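Putative mannose-1-phosphate guanylyl transferase (PDB 2CU2) probably transfers a guanylyl group from GTP to mannose 1-phosphate to make GDP-mannose, as a nucleotidyl transferase of the GT-A clan. Local coordinates at residues A[135-140]-A[249-254]; A[150-155]-A[165-170]; A[83-88]-A[229-234]; A[124-129]-A[189-194]. All blocks are in the same frame, centred on the assembly; numbering follows the deposited sequence.

Contact 1: A[135-140]-A[249-254]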
loop_
_atom_site.group_PDB
_atom_site.type_symbol
_atom_site.label_atom_id
_atom_site.label_comp_id
_atom_site.label_asym_id
_atom_site.label_seq_id
_atom_site.Cartn_x
_atom_site.Cartn_y
_atom_site.Cartn_z
ATOM N N VAL A 135 2.817 -40.034 -20.173
ATOM C CA VAL A 135 3.882 -39.071 -20.444
ATOM C C VAL A 135 3.792 -37.819 -19.572
ATOM O O VAL A 135 2.712 -37.260 -19.384
ATOM C CB VAL A 135 3.866 -38.629 -21.940
ATOM C CG1 VAL A 135 5.140 -37.839 -22.275
ATOM C CG2 VAL A 135 3.736 -39.848 -22.849
ATOM N N ALA A 136 4.936 -37.378 -19.052
ATOM C CA ALA A 136 4.993 -36.190 -18.211
ATOM C C ALA A 136 5.903 -35.129 -18.819
ATOM O O ALA A 136 6.735 -35.424 -19.688
ATOM C CB ALA A 136 5.479 -36.558 -16.806
ATOM N N LEU A 137 5.722 -33.890 -18.365
ATOM C CA LEU A 137 6.508 -32.750 -18.839
ATOM C C LEU A 137 7.529 -32.388 -17.781
ATOM O O LEU A 137 7.183 -32.203 -16.613
ATOM C CB LEU A 137 5.607 -31.533 -19.098
ATOM C CG LEU A 137 6.296 -30.171 -19.336
ATOM C CD1 LEU A 137 7.010 -30.155 -20.683
ATOM C CD2 LEU A 137 5.249 -29.059 -19.288
ATOM N N GLY A 138 8.785 -32.289 -18.198
ATOM C CA GLY A 138 9.853 -31.940 -17.283
ATOM C C GLY A 138 10.516 -30.632 -17.686
ATOM O O GLY A 138 10.465 -30.228 -18.847
ATOM N N LEU A 139 11.131 -29.961 -16.719
ATOM C CA LEU A 139 11.811 -28.703 -16.972
ATOM C C LEU A 139 13.098 -28.652 -16.164
ATOM O O LEU A 139 13.108 -28.998 -14.986
ATOM C CB LEU A 139 10.893 -27.540 -16.594
ATOM C CG LEU A 139 9.640 -27.570 -17.475
ATOM C CD1 LEU A 139 8.444 -27.105 -16.706
ATOM C CD2 LEU A 139 9.875 -26.730 -18.728
ATOM N N ARG A 140 14.180 -28.241 -16.815
ATOM C CA ARG A 140 15.476 -28.127 -16.162
ATOM C C ARG A 140 15.330 -27.092 -15.045
ATOM O O ARG A 140 14.931 -25.959 -15.291
ATOM C CB ARG A 140 16.539 -27.660 -17.165
ATOM C CG ARG A 140 16.924 -28.680 -18.225
ATOM C CD ARG A 140 17.638 -29.884 -17.616
ATOM N NE ARG A 140 18.024 -30.851 -18.640
ATOM C CZ ARG A 140 18.502 -32.065 -18.384
ATOM N NH1 ARG A 140 18.662 -32.476 -17.131
ATOM N NH2 ARG A 140 18.812 -32.876 -19.387
ATOM N N GLY A 249 10.617 -29.691 -21.603
ATOM C CA GLY A 249 10.258 -28.400 -22.176
ATOM C C GLY A 249 11.362 -27.371 -21.920
ATOM O O GLY A 249 11.952 -27.302 -20.851
ATOM N N ARG A 250 11.671 -26.578 -22.965
ATOM C CA ARG A 250 12.772 -25.628 -22.836
ATOM C C ARG A 250 12.284 -24.178 -22.833
ATOM O O ARG A 250 13.056 -23.231 -22.925
ATOM C CB ARG A 250 13.726 -25.849 -24.005
ATOM C CG ARG A 250 14.131 -27.313 -24.162
ATOM C CD ARG A 250 15.518 -27.452 -24.796
ATOM N NE ARG A 250 15.901 -28.863 -24.888
ATOM C CZ ARG A 250 16.368 -29.448 -23.769
ATOM N NH1 ARG A 250 16.452 -28.759 -22.644
ATOM N NH2 ARG A 250 16.735 -30.733 -23.798
ATOM N N PHE A 251 10.957 -24.006 -22.712
ATOM C CA PHE A 251 10.422 -22.670 -22.504
ATOM C C PHE A 251 10.466 -22.251 -21.033
ATOM O O PHE A 251 10.511 -23.075 -20.130
ATOM C CB PHE A 251 8.978 -22.668 -23.000
ATOM C CG PHE A 251 8.249 -23.856 -22.445
ATOM C CD1 PHE A 251 7.783 -23.828 -21.136
ATOM C CD2 PHE A 251 8.065 -24.982 -23.230
ATOM C CE1 PHE A 251 7.132 -24.936 -20.613
ATOM C CE2 PHE A 251 7.408 -26.089 -22.699
ATOM C CZ PHE A 251 6.939 -26.070 -21.392
ATOM N N PRO A 252 10.493 -20.922 -20.817
ATOM C CA PRO A 252 10.406 -20.378 -19.473
ATOM C C PRO A 252 9.117 -20.832 -18.784
ATOM O O PRO A 252 8.043 -20.860 -19.370
ATOM C CB PRO A 252 10.443 -18.854 -19.581
ATOM C CG PRO A 252 11.048 -18.558 -20.950
ATOM C CD PRO A 252 10.611 -19.849 -21.793
ATOM N N TRP A 253 9.268 -21.238 -17.509
ATOM C CA TRP A 253 8.110 -21.800 -16.824
ATOM C C TRP A 253 8.160 -21.571 -15.309
ATOM O O TRP A 253 9.172 -21.759 -14.647
ATOM C CB TRP A 253 8.060 -23.299 -17.127
ATOM C CG TRP A 253 7.003 -23.950 -16.323
ATOM C CD1 TRP A 253 5.650 -24.131 -16.691
ATOM C CD2 TRP A 253 7.164 -24.575 -15.028
ATOM N NE1 TRP A 253 4.944 -24.817 -15.755
ATOM C CE2 TRP A 253 5.906 -25.111 -14.661
ATOM C CE3 TRP A 253 8.247 -24.720 -14.164
ATOM C CZ2 TRP A 253 5.760 -25.778 -13.455
ATOM C CZ3 TRP A 253 8.103 -25.388 -12.958
ATOM C CH2 TRP A 253 6.850 -25.915 -12.601
ATOM N N ASP A 254 7.014 -21.107 -14.775
ATOM C CA ASP A 254 6.889 -20.918 -13.332
ATOM C C ASP A 254 5.461 -21.238 -12.878
ATOM O O ASP A 254 4.491 -20.981 -13.573
ATOM C CB ASP A 254 7.215 -19.458 -13.014
ATOM C CG ASP A 254 7.787 -19.356 -11.605
ATOM O OD1 ASP A 254 7.017 -19.530 -10.659
ATOM O OD2 ASP A 254 8.980 -19.088 -11.470
HETATM O O HOH W 1 18.651 -31.084 -21.749
HETATM O O HOH W 2 14.155 -27.084 -19.590
#

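Contact 2: A[150-155]-A[165-170]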
loop_
_atom_site.group_PDB
_atom_site.type_symbol
_atom_site.label_atom_id
_atom_site.label_comp_id
_atom_site.label_asym_id
_atom_site.label_seq_id
_atom_site.Cartn_x
_atom_site.Cartn_y
_atom_site.Cartn_z
ATOM N N TYR A 150 9.760 -33.246 -8.340
ATOM C CA TYR A 150 10.817 -33.489 -9.312
ATOM C C TYR A 150 10.624 -34.861 -9.942
ATOM O O TYR A 150 9.874 -35.686 -9.421
ATOM C CB TYR A 150 12.195 -33.430 -8.641
ATOM C CG TYR A 150 12.610 -32.043 -8.183
ATOM C CD1 TYR A 150 11.903 -31.375 -7.181
ATOM C CD2 TYR A 150 13.715 -31.403 -8.750
ATOM C CE1 TYR A 150 12.283 -30.107 -6.757
ATOM C CE2 TYR A 150 14.108 -30.134 -8.330
ATOM C CZ TYR A 150 13.382 -29.495 -7.338
ATOM O OH TYR A 150 13.732 -28.235 -6.945
ATOM N N ILE A 151 11.303 -35.095 -11.063
ATOM C CA ILE A 151 11.227 -36.371 -11.763
ATOM C C ILE A 151 12.627 -36.902 -12.079
ATOM O O ILE A 151 13.492 -36.149 -12.522
ATOM C CB ILE A 151 10.477 -36.244 -13.098
ATOM C CG1 ILE A 151 9.082 -35.649 -12.877
ATOM C CG2 ILE A 151 10.370 -37.614 -13.752
ATOM C CD1 ILE A 151 8.327 -35.372 -14.174
ATOM N N ARG A 152 12.839 -38.196 -11.849
ATOM C CA ARG A 152 14.124 -38.833 -12.137
ATOM C C ARG A 152 14.109 -39.223 -13.600
ATOM O O ARG A 152 13.152 -39.841 -14.062
ATOM C CB ARG A 152 14.321 -40.120 -11.329
ATOM C CG ARG A 152 14.229 -40.002 -9.829
ATOM C CD ARG A 152 14.810 -41.269 -9.193
ATOM N NE ARG A 152 14.575 -41.346 -7.755
ATOM C CZ ARG A 152 13.424 -41.726 -7.205
ATOM N NH1 ARG A 152 12.396 -42.068 -7.974
ATOM N NH2 ARG A 152 13.299 -41.757 -5.885
ATOM N N LEU A 153 15.166 -38.891 -14.327
ATOM C CA LEU A 153 15.223 -39.237 -15.738
ATOM C C LEU A 153 16.138 -40.418 -16.026
ATOM O O LEU A 153 17.237 -40.514 -15.486
ATOM C CB LEU A 153 15.701 -38.046 -16.559
ATOM C CG LEU A 153 14.870 -36.766 -16.555
ATOM C CD1 LEU A 153 15.515 -35.781 -17.524
ATOM C CD2 LEU A 153 13.426 -37.061 -16.961
ATOM N N GLY A 154 15.669 -41.324 -16.877
ATOM C CA GLY A 154 16.474 -42.467 -17.260
ATOM C C GLY A 154 17.140 -42.073 -18.566
ATOM O O GLY A 154 17.176 -40.882 -18.886
ATOM N N PRO A 155 17.672 -43.029 -19.347
ATOM C CA PRO A 155 18.316 -42.663 -20.614
ATOM C C PRO A 155 17.334 -42.080 -21.630
ATOM O O PRO A 155 16.133 -42.352 -21.579
ATOM C CB PRO A 155 18.933 -43.985 -21.077
ATOM C CG PRO A 155 17.978 -45.001 -20.536
ATOM C CD PRO A 155 17.721 -44.485 -19.135
ATOM N N GLY A 165 11.136 -42.105 -11.902
ATOM C CA GLY A 165 10.730 -41.880 -10.513
ATOM C C GLY A 165 10.239 -40.447 -10.269
ATOM O O GLY A 165 10.680 -39.496 -10.901
ATOM N N PHE A 166 9.256 -40.390 -9.344
ATOM C CA PHE A 166 8.654 -39.125 -8.950
ATOM C C PHE A 166 8.880 -38.856 -7.463
ATOM O O PHE A 166 8.586 -39.671 -6.598
ATOM C CB PHE A 166 7.152 -39.193 -9.242
ATOM C CG PHE A 166 6.900 -38.962 -10.702
ATOM C CD1 PHE A 166 7.067 -40.009 -11.599
ATOM C CD2 PHE A 166 6.430 -37.734 -11.139
ATOM C CE1 PHE A 166 6.750 -39.826 -12.938
ATOM C CE2 PHE A 166 6.112 -37.559 -12.483
ATOM C CZ PHE A 166 6.268 -38.603 -13.386
ATOM N N VAL A 167 9.470 -37.679 -7.187
ATOM C CA VAL A 167 9.715 -37.304 -5.802
ATOM C C VAL A 167 8.940 -36.038 -5.434
ATOM O O VAL A 167 8.888 -35.067 -6.178
ATOM C CB VAL A 167 11.216 -37.069 -5.623
ATOM C CG1 VAL A 167 11.975 -38.388 -5.761
ATOM C CG2 VAL A 167 11.723 -36.093 -6.670
ATOM N N GLU A 168 8.281 -36.093 -4.263
ATOM C CA GLU A 168 7.559 -34.916 -3.799
ATOM C C GLU A 168 8.523 -33.824 -3.325
ATOM O O GLU A 168 9.728 -34.014 -3.219
ATOM C CB GLU A 168 6.615 -35.341 -2.671
ATOM C CG GLU A 168 5.154 -35.364 -3.126
ATOM C CD GLU A 168 4.392 -36.413 -2.352
ATOM O OE1 GLU A 168 3.246 -36.671 -2.691
ATOM O OE2 GLU A 168 4.951 -36.962 -1.405
ATOM N N LYS A 169 7.952 -32.631 -3.083
ATOM C CA LYS A 169 8.778 -31.489 -2.710
ATOM C C LYS A 169 9.764 -31.843 -1.596
ATOM O O LYS A 169 9.406 -32.352 -0.542
ATOM C CB LYS A 169 7.844 -30.368 -2.262
ATOM C CG LYS A 169 6.390 -30.837 -2.172
ATOM C CD LYS A 169 5.417 -29.671 -1.996
ATOM C CE LYS A 169 4.763 -29.658 -0.612
ATOM N NZ LYS A 169 4.865 -28.320 -0.032
ATOM N N PRO A 170 11.057 -31.596 -1.882
ATOM C CA PRO A 170 12.135 -31.914 -0.966
ATOM C C PRO A 170 12.504 -30.721 -0.082
ATOM O O PRO A 170 11.898 -29.657 -0.126
ATOM C CB PRO A 170 13.332 -32.266 -1.840
ATOM C CG PRO A 170 13.213 -31.260 -2.988
ATOM C CD PRO A 170 11.625 -31.053 -3.104
#

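Contact 3: A[83-88]-A[229-234]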
loop_
_atom_site.group_PDB
_atom_site.type_symbol
_atom_site.label_atom_id
_atom_site.label_comp_id
_atom_site.label_asym_id
_atom_site.label_seq_id
_atom_site.Cartn_x
_atom_site.Cartn_y
_atom_site.Cartn_z
ATOM N N ASP A 83 -8.932 -32.483 -5.590
ATOM C CA ASP A 83 -7.602 -32.421 -6.188
ATOM C C ASP A 83 -7.630 -32.731 -7.687
ATOM O O ASP A 83 -8.668 -32.725 -8.336
ATOM C CB ASP A 83 -6.697 -33.420 -5.462
ATOM C CG ASP A 83 -5.364 -32.752 -5.153
ATOM O OD1 ASP A 83 -4.791 -33.069 -4.109
ATOM O OD2 ASP A 83 -4.925 -31.917 -5.939
ATOM N N THR A 84 -6.426 -32.967 -8.243
ATOM C CA THR A 84 -6.325 -33.239 -9.675
ATOM C C THR A 84 -6.738 -34.674 -10.012
ATOM O O THR A 84 -7.181 -34.979 -11.112
ATOM C CB THR A 84 -4.875 -33.007 -10.102
ATOM O OG1 THR A 84 -4.047 -33.986 -9.471
ATOM C CG2 THR A 84 -4.414 -31.616 -9.658
ATOM N N ALA A 85 -6.558 -35.631 -9.086
ATOM C CA ALA A 85 -6.962 -36.990 -9.399
ATOM C C ALA A 85 -8.460 -37.068 -9.700
ATOM O O ALA A 85 -8.906 -37.844 -10.535
ATOM C CB ALA A 85 -6.618 -37.876 -8.207
ATOM N N GLY A 86 -9.198 -36.242 -8.936
ATOM C CA GLY A 86 -10.632 -36.148 -9.165
ATOM C C GLY A 86 -10.936 -35.456 -10.497
ATOM O O GLY A 86 -11.759 -35.902 -11.283
ATOM N N ALA A 87 -10.245 -34.359 -10.790
ATOM C CA ALA A 87 -10.444 -33.675 -12.062
ATOM C C ALA A 87 -10.054 -34.599 -13.221
ATOM O O ALA A 87 -10.738 -34.654 -14.237
ATOM C CB ALA A 87 -9.618 -32.392 -12.105
ATOM N N VAL A 88 -8.956 -35.332 -13.066
ATOM C CA VAL A 88 -8.510 -36.242 -14.118
ATOM C C VAL A 88 -9.556 -37.341 -14.348
ATOM O O VAL A 88 -9.801 -37.750 -15.483
ATOM C CB VAL A 88 -7.145 -36.871 -13.763
ATOM C CG1 VAL A 88 -6.819 -37.997 -14.730
ATOM C CG2 VAL A 88 -6.048 -35.799 -13.829
ATOM N N PRO A 229 -11.956 -40.103 -2.336
ATOM C CA PRO A 229 -10.869 -39.564 -1.512
ATOM C C PRO A 229 -10.131 -38.431 -2.244
ATOM O O PRO A 229 -9.901 -38.468 -3.451
ATOM C CB PRO A 229 -9.912 -40.723 -1.284
ATOM C CG PRO A 229 -10.049 -41.626 -2.499
ATOM C CD PRO A 229 -11.583 -41.410 -2.856
ATOM N N LYS A 230 -9.745 -37.391 -1.478
ATOM C CA LYS A 230 -9.013 -36.270 -2.070
ATOM C C LYS A 230 -7.526 -36.593 -2.237
ATOM O O LYS A 230 -6.789 -36.787 -1.276
ATOM C CB LYS A 230 -9.180 -35.046 -1.153
ATOM C CG LYS A 230 -8.428 -33.808 -1.664
ATOM C CD LYS A 230 -8.432 -32.656 -0.656
ATOM C CE LYS A 230 -7.540 -31.484 -1.088
ATOM N NZ LYS A 230 -8.095 -30.229 -0.572
ATOM N N ILE A 231 -7.093 -36.697 -3.509
ATOM C CA ILE A 231 -5.692 -37.003 -3.781
ATOM C C ILE A 231 -5.251 -36.444 -5.132
ATOM O O ILE A 231 -6.022 -36.347 -6.082
ATOM C CB ILE A 231 -5.515 -38.527 -3.748
ATOM C CG1 ILE A 231 -4.031 -38.889 -3.803
ATOM C CG2 ILE A 231 -6.199 -39.159 -4.970
ATOM C CD1 ILE A 231 -3.777 -40.379 -3.585
ATOM N N SER A 232 -3.974 -36.015 -5.198
ATOM C CA SER A 232 -3.443 -35.528 -6.463
ATOM C C SER A 232 -3.179 -36.692 -7.415
ATOM O O SER A 232 -3.046 -37.839 -7.018
ATOM C CB SER A 232 -2.144 -34.766 -6.192
ATOM O OG SER A 232 -1.052 -35.679 -6.161
ATOM N N ILE A 233 -3.157 -36.377 -8.718
ATOM C CA ILE A 233 -2.876 -37.432 -9.677
ATOM C C ILE A 233 -1.405 -37.850 -9.616
ATOM O O ILE A 233 -1.025 -38.962 -9.957
ATOM C CB ILE A 233 -3.225 -36.915 -11.069
ATOM C CG1 ILE A 233 -3.118 -38.048 -12.091
ATOM C CG2 ILE A 233 -2.230 -35.812 -11.475
ATOM C CD1 ILE A 233 -4.121 -39.172 -11.816
ATOM N N ASP A 234 -0.561 -36.891 -9.186
ATOM C CA ASP A 234 0.865 -37.175 -9.072
ATOM C C ASP A 234 1.143 -38.253 -8.021
ATOM O O ASP A 234 1.920 -39.177 -8.221
ATOM C CB ASP A 234 1.576 -35.878 -8.679
ATOM C CG ASP A 234 1.411 -34.851 -9.790
ATOM O OD1 ASP A 234 0.337 -34.255 -9.867
ATOM O OD2 ASP A 234 2.355 -34.646 -10.549
#

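Contact 4: A[124-129]-A[189-194]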
loop_
_atom_site.group_PDB
_atom_site.type_symbol
_atom_site.label_atom_id
_atom_site.label_comp_id
_atom_site.label_asym_id
_atom_site.label_seq_id
_atom_site.Cartn_x
_atom_site.Cartn_y
_atom_site.Cartn_z
ATOM N N THR A 124 4.929 -33.484 -28.837
ATOM C CA THR A 124 5.840 -34.601 -28.638
ATOM C C THR A 124 5.337 -35.552 -27.557
ATOM O O THR A 124 5.558 -36.759 -27.631
ATOM C CB THR A 124 7.243 -34.097 -28.281
ATOM O OG1 THR A 124 7.746 -33.323 -29.378
ATOM C CG2 THR A 124 8.182 -35.258 -28.017
ATOM N N MET A 125 4.647 -35.012 -26.557
ATOM C CA MET A 125 4.110 -35.845 -25.485
ATOM C C MET A 125 3.007 -36.747 -26.032
ATOM O O MET A 125 2.912 -37.916 -25.668
ATOM C CB MET A 125 3.568 -34.968 -24.354
ATOM C CG MET A 125 4.648 -34.466 -23.391
ATOM S SD MET A 125 4.001 -33.367 -22.103
ATOM C CE MET A 125 2.787 -34.440 -21.318
ATOM N N LEU A 126 2.179 -36.200 -26.913
ATOM C CA LEU A 126 1.099 -36.972 -27.514
ATOM C C LEU A 126 1.669 -38.179 -28.263
ATOM O O LEU A 126 1.149 -39.291 -28.152
ATOM C CB LEU A 126 0.291 -36.092 -28.470
ATOM C CG LEU A 126 -0.431 -34.921 -27.802
ATOM C CD1 LEU A 126 -1.052 -34.010 -28.860
ATOM C CD2 LEU A 126 -1.500 -35.465 -26.858
ATOM N N GLU A 127 2.751 -37.959 -29.005
ATOM C CA GLU A 127 3.391 -39.018 -29.775
ATOM C C GLU A 127 4.009 -40.084 -28.868
ATOM O O GLU A 127 3.962 -41.277 -29.134
ATOM C CB GLU A 127 4.479 -38.385 -30.643
ATOM C CG GLU A 127 3.905 -37.451 -31.704
ATOM C CD GLU A 127 4.870 -37.366 -32.864
ATOM O OE1 GLU A 127 6.047 -37.133 -32.631
ATOM O OE2 GLU A 127 4.436 -37.547 -33.998
ATOM N N ALA A 128 4.640 -39.612 -27.777
ATOM C CA ALA A 128 5.322 -40.536 -26.880
ATOM C C ALA A 128 4.318 -41.351 -26.068
ATOM O O ALA A 128 4.653 -42.287 -25.355
ATOM C CB ALA A 128 6.212 -39.719 -25.941
ATOM N N ALA A 129 3.042 -40.930 -26.169
ATOM C CA ALA A 129 1.991 -41.614 -25.429
ATOM C C ALA A 129 1.459 -42.831 -26.190
ATOM O O ALA A 129 0.300 -42.902 -26.578
ATOM C CB ALA A 129 0.858 -40.616 -25.188
ATOM N N VAL A 189 2.046 -31.348 -16.443
ATOM C CA VAL A 189 1.324 -31.705 -17.663
ATOM C C VAL A 189 1.489 -33.188 -18.007
ATOM O O VAL A 189 2.541 -33.787 -17.831
ATOM C CB VAL A 189 1.851 -30.841 -18.807
ATOM C CG1 VAL A 189 1.145 -31.210 -20.109
ATOM C CG2 VAL A 189 1.604 -29.377 -18.502
ATOM N N PHE A 190 0.382 -33.788 -18.485
ATOM C CA PHE A 190 0.415 -35.220 -18.772
ATOM C C PHE A 190 -0.310 -35.558 -20.079
ATOM O O PHE A 190 -1.224 -34.868 -20.510
ATOM C CB PHE A 190 -0.247 -35.956 -17.606
ATOM C CG PHE A 190 0.440 -35.597 -16.321
ATOM C CD1 PHE A 190 -0.116 -34.630 -15.492
ATOM C CD2 PHE A 190 1.613 -36.238 -15.959
ATOM C CE1 PHE A 190 0.505 -34.310 -14.294
ATOM C CE2 PHE A 190 2.229 -35.913 -14.753
ATOM C CZ PHE A 190 1.678 -34.950 -13.917
ATOM N N ALA A 191 0.167 -36.644 -20.715
ATOM C CA ALA A 191 -0.454 -37.098 -21.953
ATOM C C ALA A 191 -0.539 -38.624 -21.998
ATOM O O ALA A 191 0.432 -39.330 -21.763
ATOM C CB ALA A 191 0.388 -36.591 -23.125
ATOM N N PHE A 192 -1.767 -39.111 -22.250
ATOM C CA PHE A 192 -1.972 -40.553 -22.312
ATOM C C PHE A 192 -3.280 -40.888 -23.027
ATOM O O PHE A 192 -4.181 -40.071 -23.153
ATOM C CB PHE A 192 -2.030 -41.083 -20.878
ATOM C CG PHE A 192 -2.968 -40.243 -20.057
ATOM C CD1 PHE A 192 -4.332 -40.512 -20.074
ATOM C CD2 PHE A 192 -2.467 -39.217 -19.272
ATOM C CE1 PHE A 192 -5.195 -39.750 -19.298
ATOM C CE2 PHE A 192 -3.338 -38.458 -18.496
ATOM C CZ PHE A 192 -4.703 -38.721 -18.505
ATOM N N ALA A 193 -3.348 -42.123 -23.549
ATOM C CA ALA A 193 -4.643 -42.608 -24.001
ATOM C C ALA A 193 -5.548 -42.850 -22.796
ATOM O O ALA A 193 -5.125 -43.332 -21.751
ATOM C CB ALA A 193 -4.429 -43.916 -24.764
ATOM N N PRO A 194 -6.821 -42.449 -22.933
ATOM C CA PRO A 194 -7.777 -42.588 -21.848
ATOM C C PRO A 194 -7.727 -43.976 -21.192
ATOM O O PRO A 194 -7.813 -44.124 -19.979
ATOM C CB PRO A 194 -9.160 -42.292 -22.416
ATOM C CG PRO A 194 -8.961 -41.449 -23.674
ATOM C CD PRO A 194 -7.458 -41.828 -24.088
#

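Contact 1: A[135-140]-A[249-254]
Leu139 forks between Gly249, Phe251 and Trp253. From CB, chi1 of -62° sets CG anti to its own carbonyl carbon, and CG comes 4.1 Å from Gly249 O. The CD1 branch lies over one face of the Trp253 indole, 3.6 Å from the centroid of the five-membered ring, a CH-pi contact offset toward the rim, with Trp253 CD2 the nearest ring atom. The CD2 branch of Leu139 sits closely against Gly249 O and reaches 3.8 Å from Phe251 CE1. Next to it Leu137 and Phe251 meet tip to tip, Leu137 CD2 lying 4.0 Å from Phe251 CZ at the ring edge. Here two parallel strands of the central mixed sheet of the nucleotidyl transferase fold, 134-139 and 244-249, come to their C-terminal ends, and Gly249 N donates to Gly138 O at 2.8 Å. The chain then turns into strand 253-254, which pairs with strand 111-112. An alanine at Trp253 would probably leave Leu139 CD1 without the indole face it rests on and open a gap beside Tyr148 and His110. At the exposed end, a water accepts from Arg140 NH2 at 3.0 Å and from Arg250 NH2 at 2.8 Å, linking two guanidinium groups of like charge.

Contact 2: A[150-155]-A[165-170]
Tyr150 and Val167 form a hydrogen-bonded antiparallel pair, each backbone N donating to the other's O over 3.0 Å. Two residues on, Arg152 N donates to Gly165 O at 2.7 Å. The same oxygen also receives a CA-H...O contact from Ile151 CA at 3.3 Å. These links tie together the beta hairpin of strands 150-157 and 160-167, whose other sheet neighbours are strand 184-192 for the first arm and strand 244-249 for the second. Apolar contacts divide between the two faces. On one, Ile151 and Phe166 lie side by side as a non-hydrogen-bonded pair: Ile151 CD1 is 3.5 Å from Phe166 CE2, while Ile151 CG2 comes over a ring face, offset toward the rim. On the other, Tyr150 CB touches Val167 CG2 at 3.3 Å, and the phenol crosses Pro170 at about a right angle, Tyr150 CE1 being 3.8 Å from Pro170 CD. The hydroxyl of Tyr150 is bound by Glu145 O and Trp185 NE1. Arg152 is extended from CG to NE, and Val167 CG1 lies over one face of its guanidinium, 3.6 Å from Arg152 NH2. The edge of the guanidinium points at Gly165, whose positive phi of 144° a side chain would hardly tolerate.

Contact 3: A[83-88]-A[229-234]
Thr84 OG1 accepts a hydrogen bond from Ile233 N at 2.7 Å with an N-H...O angle of 165°. Its chi1 of 66° puts the oxygen between backbone N and carbonyl carbon, facing the first turn of helix 233-238, and the same atom lies 3.3 Å from Ile233 CG2. Ala85 N donates to Ile231 O, although the position of that oxygen is less certain. Deeper in, Val88 and Ile233 cross at about a right angle, with Val88 CG2 4.1 Å from Ile233 CG1. Asp83 CG packs over the Ser232 backbone, 3.6 Å from Ser232 CA, while Asp83 OD2 takes a weak bond of 2.9 Å from Thr84 N. Asp83 OD1 stands 5.6 Å from Lys230 NZ, too far for a contact, though the opposite charges may attract weakly. An alanine at Asp83 would probably cost Thr84 N its weak side-chain acceptor and leave Lys230 without that neighbouring negative charge. In the second shell, Ser232 occupies the N-cap of helix 233-238, and its OG accepts from Tyr235 N, which probably helps hold the turn from which Ile233 N reaches Thr84. The contact thus joins the beginnings of helices 83-98 and 233-238, with Ala85 and Ile231 against His208 of helix 206-216 and Thr84 against Met8 of strand 3-8.

Contact 4: A[124-129]-A[189-194]
Met125 bends toward Ala191 and Val189 through its torsions: chi1 of -82° sets CG anti to the carbonyl carbon, SD continues extended, and chi3 of 58° folds CE back over the strand. That methyl then lies on the backbone of residues 189-191, 3.5 Å from both Phe190 C and Ala191 N and 3.6 Å from Val189 O. It also touches two side chains, Val189 CG1 at 3.8 Å and Ala191 CB at 3.7 Å. Val189 helps by holding CG1 anti to its backbone N, from where it meets Met125 obliquely. Next to it Leu126 CD2 comes 4.3 Å from Ala191 CB, and just past the helix Ala129 CB rests 3.7 Å from Ala191 O. The axes of helix 124-128 and strand 189-192 come within 7.1 Å, at 39° between their directions, consistent with the small side chain of Ala191 between them. This is a helix laid on one face of the central sheet of an alpha/beta nucleotidyl transferase fold; on the other face of the sheet Phe190 meets Asp234 and Met238 of helix 233-238. The contact is apolar, methyl and thioether against methyl and peptide, while backbone groups of Phe190, Ala191 and Phe192 bond to Val105, Val135 and Leu103.

How the contacts relate
All four contacts belong to the nucleotidyl transferase part of the chain. Contacts 1, 2 and 4 reach one mixed sheet, in which strand 184-192 neighbours both 134-139 and 150-157. Contacts 1 and 4 have centres 14 Å apart and meet through probable backbone bonds between strands 134-139 and 184-192; contact 2, 13 Å from contact 1, packs Ile151 and Phe166 on Ala136. Contact 3, centred 18 Å from contact 4, touches it where Asp234 and Ile233 meet Phe190. Along the chain the hairpin of contact 2 is nested within the loops closed by the other three, contact 4 lies inside contact 3, and contact 1 crosses both 3 and 4. This ties sequence-distant parts to the central sheet and its flanking helices.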